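Local coordinates for O-methyltransferase (Bacillus halodurans, PDB 2GPY), which probably transfers methyl groups from S-adenosylmethionine to hydroxyl groups of a still unidentified substrate, as in other O-methyltransferases of its family, at residues M38-L49 against F202-I210; A114-E122 against Q138-M149. One frame throughout, in Å; residues are numbered along the deposited sequence.

The two contacts share one mixed seven-stranded sheet of the Rossmann-like methyltransferase fold, in which the antiparallel strand 208-213 is inserted between strands 154-159 and 197-202. Contact 1 sets helix 40-53, which precedes the first strand, against the edge hairpin of the sheet, made by its last two strands. Contact 2 joins two helices lying on the sheet: the short helix 118-122, after strand 107-111, and helix 139-146, after strand 127-133. Along the chain contact 2 is nested within the long loop that contact 1 closes. Their centres are about 23 Å apart on opposite sides of the chain's centre. Contact 1 joins early and late parts of the chain, contact 2 nearby connections between them.

Contact 1: M38-L49 against F202-I210; sequences MDLLGMESLLHL and FPVGDGIAI. With MG (magnesium ion), chain G; ZN (zinc ion), chain H.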
loop_
_atom_site.group_PDB
_atom_site.type_symbol
_atom_site.label_atom_id
_atom_site.label_comp_id
_atom_site.label_asym_id
_atom_site.label_seq_id
_atom_site.Cartn_x
_atom_site.Cartn_y
_atom_site.Cartn_z
HETATM N N MSE B 38 -0.313 -8.249 17.089
HETATM C CA MSE B 38 0.280 -7.123 16.382
HETATM C C MSE B 38 0.140 -5.865 17.199
HETATM O O MSE B 38 -0.920 -5.591 17.778
HETATM C CB MSE B 38 -0.378 -6.913 15.003
HETATM C CG MSE B 38 0.494 -6.136 14.079
HETATM SE SE MSE B 38 -0.331 -6.125 12.318
HETATM C CE MSE B 38 1.126 -5.245 11.481
ATOM N N ASP B 39 1.221 -5.095 17.253
ATOM C CA ASP B 39 1.231 -3.845 17.979
ATOM C C ASP B 39 0.210 -2.905 17.376
ATOM O O ASP B 39 -0.106 -2.989 16.184
ATOM C CB ASP B 39 2.618 -3.206 17.952
ATOM C CG ASP B 39 2.984 -2.654 16.594
ATOM O OD1 ASP B 39 3.358 -3.445 15.691
ATOM O OD2 ASP B 39 2.911 -1.409 16.436
ATOM N N LEU B 40 -0.312 -2.013 18.206
ATOM C CA LEU B 40 -1.455 -1.210 17.806
ATOM C C LEU B 40 -1.197 -0.278 16.609
ATOM O O LEU B 40 -2.040 -0.175 15.710
ATOM C CB LEU B 40 -1.925 -0.396 19.010
ATOM C CG LEU B 40 -3.328 0.196 19.019
ATOM C CD1 LEU B 40 -3.657 0.683 20.437
ATOM C CD2 LEU B 40 -3.444 1.323 18.060
ATOM N N LEU B 41 -0.080 0.448 16.628
ATOM C CA LEU B 41 0.249 1.314 15.490
ATOM C C LEU B 41 0.480 0.595 14.186
ATOM O O LEU B 41 0.010 1.065 13.160
ATOM C CB LEU B 41 1.383 2.291 15.797
ATOM C CG LEU B 41 0.786 3.707 15.641
ATOM C CD1 LEU B 41 0.424 4.323 16.949
ATOM C CD2 LEU B 41 1.734 4.607 14.900
ATOM N N GLY B 42 1.175 -0.539 14.214
ATOM C CA GLY B 42 1.311 -1.391 13.021
ATOM C C GLY B 42 -0.040 -1.890 12.518
ATOM O O GLY B 42 -0.280 -1.983 11.304
HETATM N N MSE B 43 -0.910 -2.254 13.459
HETATM C CA MSE B 43 -2.210 -2.815 13.098
HETATM C C MSE B 43 -3.037 -1.746 12.391
HETATM O O MSE B 43 -3.678 -2.017 11.378
HETATM C CB MSE B 43 -2.951 -3.358 14.348
HETATM C CG MSE B 43 -4.407 -3.704 14.015
HETATM SE SE MSE B 43 -4.447 -5.255 12.819
HETATM C CE MSE B 43 -4.242 -6.171 13.827
ATOM N N GLU B 44 -3.060 -0.533 12.940
ATOM C CA GLU B 44 -3.871 0.525 12.338
ATOM C C GLU B 44 -3.378 0.834 10.921
ATOM O O GLU B 44 -4.174 1.039 9.993
ATOM C CB GLU B 44 -3.863 1.785 13.204
ATOM C CG GLU B 44 -4.577 1.583 14.554
ATOM C CD GLU B 44 -6.101 1.360 14.417
ATOM O OE1 GLU B 44 -6.704 1.821 13.426
ATOM O OE2 GLU B 44 -6.690 0.727 15.317
ATOM N N SER B 45 -2.060 0.888 10.774
ATOM C CA SER B 45 -1.466 1.103 9.445
ATOM C C SER B 45 -1.766 -0.019 8.494
ATOM O O SER B 45 -2.137 0.238 7.333
ATOM C CB SER B 45 0.042 1.332 9.554
ATOM O OG SER B 45 0.245 2.628 10.055
ATOM N N LEU B 46 -1.637 -1.257 8.962
ATOM C CA LEU B 46 -1.951 -2.405 8.124
ATOM C C LEU B 46 -3.394 -2.378 7.655
ATOM O O LEU B 46 -3.675 -2.655 6.489
ATOM C CB LEU B 46 -1.672 -3.740 8.830
ATOM C CG LEU B 46 -1.733 -4.950 7.891
ATOM C CD1 LEU B 46 -0.562 -4.852 6.889
ATOM C CD2 LEU B 46 -1.722 -6.267 8.613
ATOM N N LEU B 47 -4.318 -2.092 8.564
ATOM C CA LEU B 47 -5.734 -2.113 8.189
ATOM C C LEU B 47 -6.004 -1.036 7.134
ATOM O O LEU B 47 -6.778 -1.227 6.174
ATOM C CB LEU B 47 -6.583 -1.844 9.434
ATOM C CG LEU B 47 -6.525 -2.987 10.457
ATOM C CD1 LEU B 47 -7.303 -2.504 11.661
ATOM C CD2 LEU B 47 -7.135 -4.295 9.877
ATOM N N HIS B 48 -5.370 0.112 7.297
ATOM C CA HIS B 48 -5.560 1.193 6.306
ATOM C C HIS B 48 -5.019 0.800 4.918
ATOM O O HIS B 48 -5.643 1.088 3.867
ATOM C CB HIS B 48 -4.917 2.478 6.794
ATOM C CG HIS B 48 -5.494 3.711 6.155
ATOM N ND1 HIS B 48 -6.762 4.150 6.436
ATOM C CD2 HIS B 48 -4.993 4.563 5.232
ATOM C CE1 HIS B 48 -7.023 5.235 5.722
ATOM N NE2 HIS B 48 -5.960 5.513 4.992
ATOM N N LEU B 49 -3.852 0.172 4.897
ATOM C CA LEU B 49 -3.265 -0.296 3.635
ATOM C C LEU B 49 -4.155 -1.372 2.999
ATOM O O LEU B 49 -4.355 -1.397 1.778
ATOM C CB LEU B 49 -1.863 -0.838 3.870
ATOM C CG LEU B 49 -0.794 0.174 4.339
ATOM C CD1 LEU B 49 0.434 -0.613 4.783
ATOM C CD2 LEU B 49 -0.444 1.198 3.291
ATOM N N PHE B 202 8.070 -1.372 5.044
ATOM C CA PHE B 202 7.524 -0.097 5.534
ATOM C C PHE B 202 7.825 0.065 7.020
ATOM O O PHE B 202 7.565 -0.850 7.791
ATOM C CB PHE B 202 6.006 -0.026 5.313
ATOM C CG PHE B 202 5.595 0.337 3.898
ATOM C CD1 PHE B 202 6.548 0.631 2.918
ATOM C CD2 PHE B 202 4.249 0.430 3.561
ATOM C CE1 PHE B 202 6.167 0.964 1.614
ATOM C CE2 PHE B 202 3.855 0.768 2.262
ATOM C CZ PHE B 202 4.823 1.040 1.287
ATOM N N PRO B 203 8.366 1.231 7.424
ATOM C CA PRO B 203 8.761 1.461 8.813
ATOM C C PRO B 203 7.574 1.887 9.691
ATOM O O PRO B 203 7.534 3.028 10.189
ATOM C CB PRO B 203 9.788 2.597 8.694
ATOM C CG PRO B 203 9.328 3.386 7.510
ATOM C CD PRO B 203 8.638 2.409 6.577
ATOM N N VAL B 204 6.622 0.977 9.859
ATOM C CA VAL B 204 5.471 1.194 10.715
ATOM C C VAL B 204 5.330 -0.011 11.649
ATOM O O VAL B 204 5.571 -1.151 11.239
ATOM C CB VAL B 204 4.194 1.409 9.885
ATOM C CG1 VAL B 204 3.917 0.216 8.947
ATOM C CG2 VAL B 204 3.037 1.694 10.775
ATOM N N GLY B 205 4.939 0.246 12.893
ATOM C CA GLY B 205 4.891 -0.804 13.908
ATOM C C GLY B 205 6.267 -1.428 14.037
ATOM O O GLY B 205 7.259 -0.716 14.174
ATOM N N ASP B 206 6.324 -2.758 13.965
ATOM C CA ASP B 206 7.586 -3.502 14.065
ATOM C C ASP B 206 8.234 -3.784 12.700
ATOM O O ASP B 206 9.138 -4.614 12.580
ATOM C CB ASP B 206 7.338 -4.804 14.855
ATOM C CG ASP B 206 7.094 -4.542 16.332
ATOM O OD1 ASP B 206 7.603 -3.514 16.824
ATOM O OD2 ASP B 206 6.422 -5.346 17.022
ATOM N N GLY B 207 7.775 -3.078 11.669
ATOM C CA GLY B 207 8.209 -3.342 10.302
ATOM C C GLY B 207 7.239 -4.308 9.643
ATOM O O GLY B 207 6.916 -5.388 10.203
ATOM N N ILE B 208 6.734 -3.893 8.487
ATOM C CA ILE B 208 5.848 -4.715 7.688
ATOM C C ILE B 208 6.433 -4.788 6.292
ATOM O O ILE B 208 6.641 -3.748 5.659
ATOM C CB ILE B 208 4.450 -4.127 7.597
ATOM C CG1 ILE B 208 3.844 -3.907 9.008
ATOM C CG2 ILE B 208 3.545 -5.075 6.750
ATOM C CD1 ILE B 208 2.519 -3.146 8.959
ATOM N N ALA B 209 6.729 -5.998 5.821
ATOM C CA ALA B 209 7.151 -6.140 4.426
ATOM C C ALA B 209 5.906 -6.352 3.593
ATOM O O ALA B 209 4.998 -7.108 3.992
ATOM C CB ALA B 209 8.075 -7.306 4.275
ATOM N N ILE B 210 5.831 -5.651 2.473
ATOM C CA ILE B 210 4.709 -5.805 1.539
ATOM C C ILE B 210 5.292 -6.311 0.241
ATOM O O ILE B 210 6.016 -5.595 -0.457
ATOM C CB ILE B 210 3.988 -4.486 1.311
ATOM C CG1 ILE B 210 3.480 -3.954 2.660
ATOM C CG2 ILE B 210 2.808 -4.674 0.375
ATOM C CD1 ILE B 210 3.740 -2.521 2.770
HETATM MG MG MG G . 5.279 -7.089 16.759
HETATM ZN ZN ZN H . 7.171 -3.172 18.855
HETATM O O HOH W 1 3.960 -3.930 12.958
HETATM O O HOH W 2 3.856 -5.975 15.546
HETATM O O HOH W 3 3.927 -8.682 16.986
HETATM O O HOH W 4 6.358 -8.228 18.084
HETATM O O HOH W 5 4.416 -6.276 18.433
#
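With chi1 at 71°, the carboxylate of Asp39 sits between its own backbone N and carbonyl carbon, folded back over the start of the helix and against Gly205. OD2 accepts from Gly42 N at 3.0 Å, an N-cap bond that meets the oxygen from above the carboxylate plane, and lies 3.3 Å from Gly205 CA. Asp suits this place because its short side chain can reach the first turn. OD1 accepts a hydrogen bond from a water that in turn accepts from Asp206 N. A second water on OD1 is also a magnesium ligand, making Asp39 a second-shell residue of that ion; Asp206 binds magnesium through OD2, with Asn160 as a further ligand, and zinc through OD1.

Gly42 and Gly205 let the backbones close to 3.7 Å between their CA atoms. Gly205 has a positive phi in the type II' turn Val204-Gly207, which helps connect hairpin strands 197-202 and 208-213; Phe202 and Ile208 exchange backbone bonds there. Val204 turns CG2 anti to its backbone N, 3.3 Å from Ser45 CB; the small serine allows this approach, but the fit is tight. Ile208 CD1 meets Met38 CE (selenomethionine) at 3.6 Å and also touches Leu46 CD1, while Leu49 CD1 approaches the edge of the Phe202 ring.

Met38 and Leu46 continue onto strands 127-133 and 154-159, Met43 faces helix 67-75, and Leu49 and Phe202 pack on Leu49 of the second subunit.

Contact 2: A114-E122 against Q138-M149; sequences ALQLGEKLE and QYRRFFDMYSPM. With ZN (zinc ion), chain J.
Gln138, at the N-cap position of helix 139-146, places NE2 close to Leu115 CD2. One turn on, Arg141 lays its aliphatic stem and one guanidinium face over the same leucine, a long side chain that can shield an apolar group while its charged end stays at the surface. Phe142 brings CD1 to 3.4 Å from Leu115 CD1, and its CE1 reaches Ala114 CB at 3.8 Å; the ring also touches Ile61 of strand 57-61. Asp144, exposed, binds zinc through OD1 together with His194.

The two helices follow strands 107-111 and 127-133 of the Rossmann-like sheet, consecutive in the chain, and cross at -36° with their axes 11.5 Å apart. Between them Met145, a selenomethionine with CG anti to its backbone N (chi1 173°), sends SE to 3.5 Å from Ala114 O; Gly118, lacking a side chain, lets the bulky selenium in. Tyr146 OH donates to Ala114 O at a modelled 2.4 Å, so short that the exact geometry is doubtful; Leu117 N donates to the same oxygen. The edge of the Tyr146 ring, at CE1, meets Leu121 CB at 3.9 Å. Met149, also selenomethionine, extends beyond CG to put SE 3.8 Å from Leu121 CB and CE beside Glu122 CG, a flexible chain fitting alongside the helix backbone.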
loop_
_atom_site.group_PDB
_atom_site.type_symbol
_atom_site.label_atom_id
_atom_site.label_comp_id
_atom_site.label_asym_id
_atom_site.label_seq_id
_atom_site.Cartn_x
_atom_site.Cartn_y
_atom_site.Cartn_z
ATOM N N ALA B 114 -0.077 -25.549 9.571
ATOM C CA ALA B 114 -0.148 -25.004 8.206
ATOM C C ALA B 114 0.725 -25.738 7.198
ATOM O O ALA B 114 0.380 -25.815 6.024
ATOM C CB ALA B 114 0.171 -23.503 8.200
ATOM N N LEU B 115 1.853 -26.271 7.657
ATOM C CA LEU B 115 2.798 -26.956 6.769
ATOM C C LEU B 115 2.262 -28.318 6.360
ATOM O O LEU B 115 2.752 -28.927 5.422
ATOM C CB LEU B 115 4.158 -27.079 7.441
ATOM C CG LEU B 115 5.331 -26.284 6.847
ATOM C CD1 LEU B 115 4.941 -24.981 6.142
ATOM C CD2 LEU B 115 6.375 -26.045 7.918
ATOM N N GLN B 116 1.228 -28.773 7.064
ATOM C CA GLN B 116 0.563 -30.025 6.753
ATOM C C GLN B 116 -0.779 -29.812 6.042
ATOM O O GLN B 116 -1.430 -30.787 5.635
ATOM C CB GLN B 116 0.387 -30.845 8.035
ATOM C CG GLN B 116 1.727 -31.157 8.703
ATOM C CD GLN B 116 1.638 -32.247 9.740
ATOM O OE1 GLN B 116 2.128 -33.347 9.518
ATOM N NE2 GLN B 116 0.990 -31.959 10.878
ATOM N N LEU B 117 -1.170 -28.545 5.883
ATOM C CA LEU B 117 -2.489 -28.177 5.344
ATOM C C LEU B 117 -2.471 -27.627 3.921
ATOM O O LEU B 117 -3.497 -27.159 3.425
ATOM C CB LEU B 117 -3.184 -27.151 6.254
ATOM C CG LEU B 117 -3.790 -27.617 7.584
ATOM C CD1 LEU B 117 -4.575 -26.493 8.207
ATOM C CD2 LEU B 117 -4.660 -28.860 7.438
ATOM N N GLY B 118 -1.313 -27.693 3.265
ATOM C CA GLY B 118 -1.156 -27.177 1.904
ATOM C C GLY B 118 -2.162 -27.734 0.905
ATOM O O GLY B 118 -2.797 -26.974 0.163
ATOM N N GLU B 119 -2.328 -29.056 0.902
ATOM C CA GLU B 119 -3.199 -29.728 -0.064
ATOM C C GLU B 119 -4.677 -29.363 0.130
ATOM O O GLU B 119 -5.434 -29.292 -0.840
ATOM C CB GLU B 119 -2.997 -31.252 -0.024
ATOM C CG GLU B 119 -1.546 -31.713 0.172
ATOM C CD GLU B 119 -0.774 -31.889 -1.131
ATOM O OE1 GLU B 119 -0.653 -30.917 -1.921
ATOM O OE2 GLU B 119 -0.273 -33.015 -1.361
ATOM N N LYS B 120 -5.069 -29.120 1.380
ATOM C CA LYS B 120 -6.413 -28.661 1.721
ATOM C C LYS B 120 -6.625 -27.246 1.177
ATOM O O LYS B 120 -7.655 -26.919 0.580
ATOM C CB LYS B 120 -6.563 -28.631 3.246
ATOM C CG LYS B 120 -7.956 -28.318 3.753
ATOM C CD LYS B 120 -7.930 -28.095 5.257
ATOM C CE LYS B 120 -9.313 -27.787 5.813
ATOM N NZ LYS B 120 -10.046 -29.050 6.160
ATOM N N LEU B 121 -5.633 -26.401 1.389
ATOM C CA LEU B 121 -5.765 -25.008 1.004
ATOM C C LEU B 121 -5.673 -24.766 -0.494
ATOM O O LEU B 121 -6.262 -23.813 -0.999
ATOM C CB LEU B 121 -4.814 -24.149 1.831
ATOM C CG LEU B 121 -5.663 -23.889 3.087
ATOM C CD1 LEU B 121 -5.071 -24.416 4.393
ATOM C CD2 LEU B 121 -6.095 -22.439 3.154
ATOM N N GLU B 122 -4.963 -25.637 -1.203
ATOM C CA GLU B 122 -4.920 -25.585 -2.659
ATOM C C GLU B 122 -6.317 -25.633 -3.256
ATOM O O GLU B 122 -6.548 -25.087 -4.333
ATOM C CB GLU B 122 -4.075 -26.732 -3.216
ATOM C CG GLU B 122 -2.599 -26.404 -3.354
ATOM C CD GLU B 122 -1.700 -27.606 -3.108
ATOM O OE1 GLU B 122 -2.031 -28.712 -3.584
ATOM O OE2 GLU B 122 -0.658 -27.442 -2.436
ATOM N N GLN B 138 8.951 -21.074 11.311
ATOM C CA GLN B 138 8.650 -21.605 9.982
ATOM C C GLN B 138 8.254 -20.554 8.933
ATOM O O GLN B 138 7.674 -20.885 7.902
ATOM C CB GLN B 138 7.576 -22.692 10.073
ATOM C CG GLN B 138 8.054 -23.953 10.839
ATOM C CD GLN B 138 6.896 -24.779 11.328
ATOM O OE1 GLN B 138 5.992 -24.279 12.013
ATOM N NE2 GLN B 138 6.911 -26.062 10.987
ATOM N N TYR B 139 8.603 -19.300 9.198
ATOM C CA TYR B 139 8.248 -18.171 8.335
ATOM C C TYR B 139 8.587 -18.431 6.845
ATOM O O TYR B 139 7.753 -18.260 5.967
ATOM C CB TYR B 139 8.977 -16.918 8.841
ATOM C CG TYR B 139 8.929 -15.712 7.934
ATOM C CD1 TYR B 139 7.719 -15.112 7.592
ATOM C CD2 TYR B 139 10.104 -15.146 7.448
ATOM C CE1 TYR B 139 7.685 -13.972 6.752
ATOM C CE2 TYR B 139 10.084 -14.015 6.643
ATOM C CZ TYR B 139 8.879 -13.444 6.281
ATOM O OH TYR B 139 8.891 -12.317 5.472
ATOM N N ARG B 140 9.809 -18.864 6.578
ATOM C CA ARG B 140 10.245 -19.106 5.195
ATOM C C ARG B 140 9.484 -20.257 4.537
ATOM O O ARG B 140 9.139 -20.177 3.354
ATOM C CB ARG B 140 11.707 -19.491 5.167
ATOM C CG ARG B 140 12.672 -18.381 5.288
ATOM C CD ARG B 140 13.720 -18.610 4.212
ATOM N NE ARG B 140 15.086 -18.432 4.682
ATOM C CZ ARG B 140 16.143 -18.343 3.884
ATOM N NH1 ARG B 140 15.997 -18.396 2.564
ATOM N NH2 ARG B 140 17.349 -18.190 4.408
ATOM N N ARG B 141 9.263 -21.335 5.291
ATOM C CA ARG B 141 8.513 -22.480 4.775
ATOM C C ARG B 141 7.077 -22.070 4.484
ATOM O O ARG B 141 6.524 -22.473 3.463
ATOM C CB ARG B 141 8.546 -23.679 5.742
ATOM C CG ARG B 141 9.925 -24.305 5.884
ATOM C CD ARG B 141 9.812 -25.614 6.622
ATOM N NE ARG B 141 9.761 -26.737 5.687
ATOM C CZ ARG B 141 9.450 -27.984 6.030
ATOM N NH1 ARG B 141 9.126 -28.279 7.290
ATOM N NH2 ARG B 141 9.450 -28.941 5.108
ATOM N N PHE B 142 6.490 -21.232 5.353
ATOM C CA PHE B 142 5.140 -20.728 5.112
ATOM C C PHE B 142 5.067 -19.880 3.849
ATOM O O PHE B 142 4.102 -19.980 3.065
ATOM C CB PHE B 142 4.630 -19.869 6.277
ATOM C CG PHE B 142 4.388 -20.633 7.541
ATOM C CD1 PHE B 142 4.078 -21.992 7.508
ATOM C CD2 PHE B 142 4.452 -19.980 8.769
ATOM C CE1 PHE B 142 3.839 -22.695 8.690
ATOM C CE2 PHE B 142 4.232 -20.692 9.969
ATOM C CZ PHE B 142 3.920 -22.034 9.918
ATOM N N PHE B 143 6.069 -19.022 3.676
ATOM C CA PHE B 143 6.161 -18.200 2.473
ATOM C C PHE B 143 6.183 -19.087 1.217
ATOM O O PHE B 143 5.374 -18.895 0.316
ATOM C CB PHE B 143 7.384 -17.272 2.503
ATOM C CG PHE B 143 7.424 -16.275 1.350
ATOM C CD1 PHE B 143 7.878 -16.641 0.087
ATOM C CD2 PHE B 143 6.977 -14.988 1.531
ATOM C CE1 PHE B 143 7.894 -15.712 -0.973
ATOM C CE2 PHE B 143 6.980 -14.054 0.486
ATOM C CZ PHE B 143 7.467 -14.415 -0.768
ATOM N N ASP B 144 7.096 -20.054 1.171
ATOM C CA ASP B 144 7.251 -20.895 -0.026
ATOM C C ASP B 144 5.986 -21.701 -0.338
ATOM O O ASP B 144 5.611 -21.872 -1.504
ATOM C CB ASP B 144 8.457 -21.827 0.143
ATOM C CG ASP B 144 9.781 -21.118 -0.138
ATOM O OD1 ASP B 144 9.748 -19.950 -0.573
ATOM O OD2 ASP B 144 10.855 -21.709 0.070
HETATM N N MSE B 145 5.354 -22.197 0.716
HETATM C CA MSE B 145 4.196 -23.084 0.615
HETATM C C MSE B 145 2.916 -22.379 0.179
HETATM O O MSE B 145 2.134 -22.938 -0.593
HETATM C CB MSE B 145 3.935 -23.787 1.952
HETATM C CG MSE B 145 2.656 -24.595 1.951
HETATM SE SE MSE B 145 2.606 -26.000 3.292
HETATM C CE MSE B 145 4.163 -27.038 2.691
ATOM N N TYR B 146 2.698 -21.171 0.707
ATOM C CA TYR B 146 1.444 -20.447 0.520
ATOM C C TYR B 146 1.489 -19.309 -0.492
ATOM O O TYR B 146 0.458 -18.821 -0.919
ATOM C CB TYR B 146 0.909 -19.957 1.879
ATOM C CG TYR B 146 0.384 -21.134 2.668
ATOM C CD1 TYR B 146 -0.828 -21.705 2.335
ATOM C CD2 TYR B 146 1.144 -21.729 3.681
ATOM C CE1 TYR B 146 -1.314 -22.830 3.020
ATOM C CE2 TYR B 146 0.668 -22.855 4.376
ATOM C CZ TYR B 146 -0.564 -23.400 4.022
ATOM O OH TYR B 146 -1.080 -24.499 4.684
ATOM N N SER B 147 2.682 -18.920 -0.911
ATOM C CA SER B 147 2.771 -17.857 -1.893
ATOM C C SER B 147 2.155 -18.258 -3.263
ATOM O O SER B 147 1.580 -17.406 -3.935
ATOM C CB SER B 147 4.200 -17.329 -1.999
ATOM O OG SER B 147 5.067 -18.264 -2.574
ATOM N N PRO B 148 2.207 -19.554 -3.651
ATOM C CA PRO B 148 1.560 -19.905 -4.920
ATOM C C PRO B 148 0.034 -19.839 -4.851
ATOM O O PRO B 148 -0.639 -19.910 -5.879
ATOM C CB PRO B 148 2.015 -21.356 -5.165
ATOM C CG PRO B 148 3.146 -21.571 -4.226
ATOM C CD PRO B 148 2.823 -20.749 -3.042
HETATM N N MSE B 149 -0.498 -19.679 -3.647
HETATM C CA MSE B 149 -1.929 -19.568 -3.457
HETATM C C MSE B 149 -2.435 -18.103 -3.430
HETATM O O MSE B 149 -3.627 -17.835 -3.254
HETATM C CB MSE B 149 -2.297 -20.363 -2.221
HETATM C CG MSE B 149 -1.724 -21.812 -2.319
HETATM SE SE MSE B 149 -2.702 -22.759 -1.044
HETATM C CE MSE B 149 -1.369 -24.218 -0.654
HETATM ZN ZN ZN J . 11.159 -19.262 -1.926
HETATM O O HOH W 6 12.755 -19.077 -0.598
#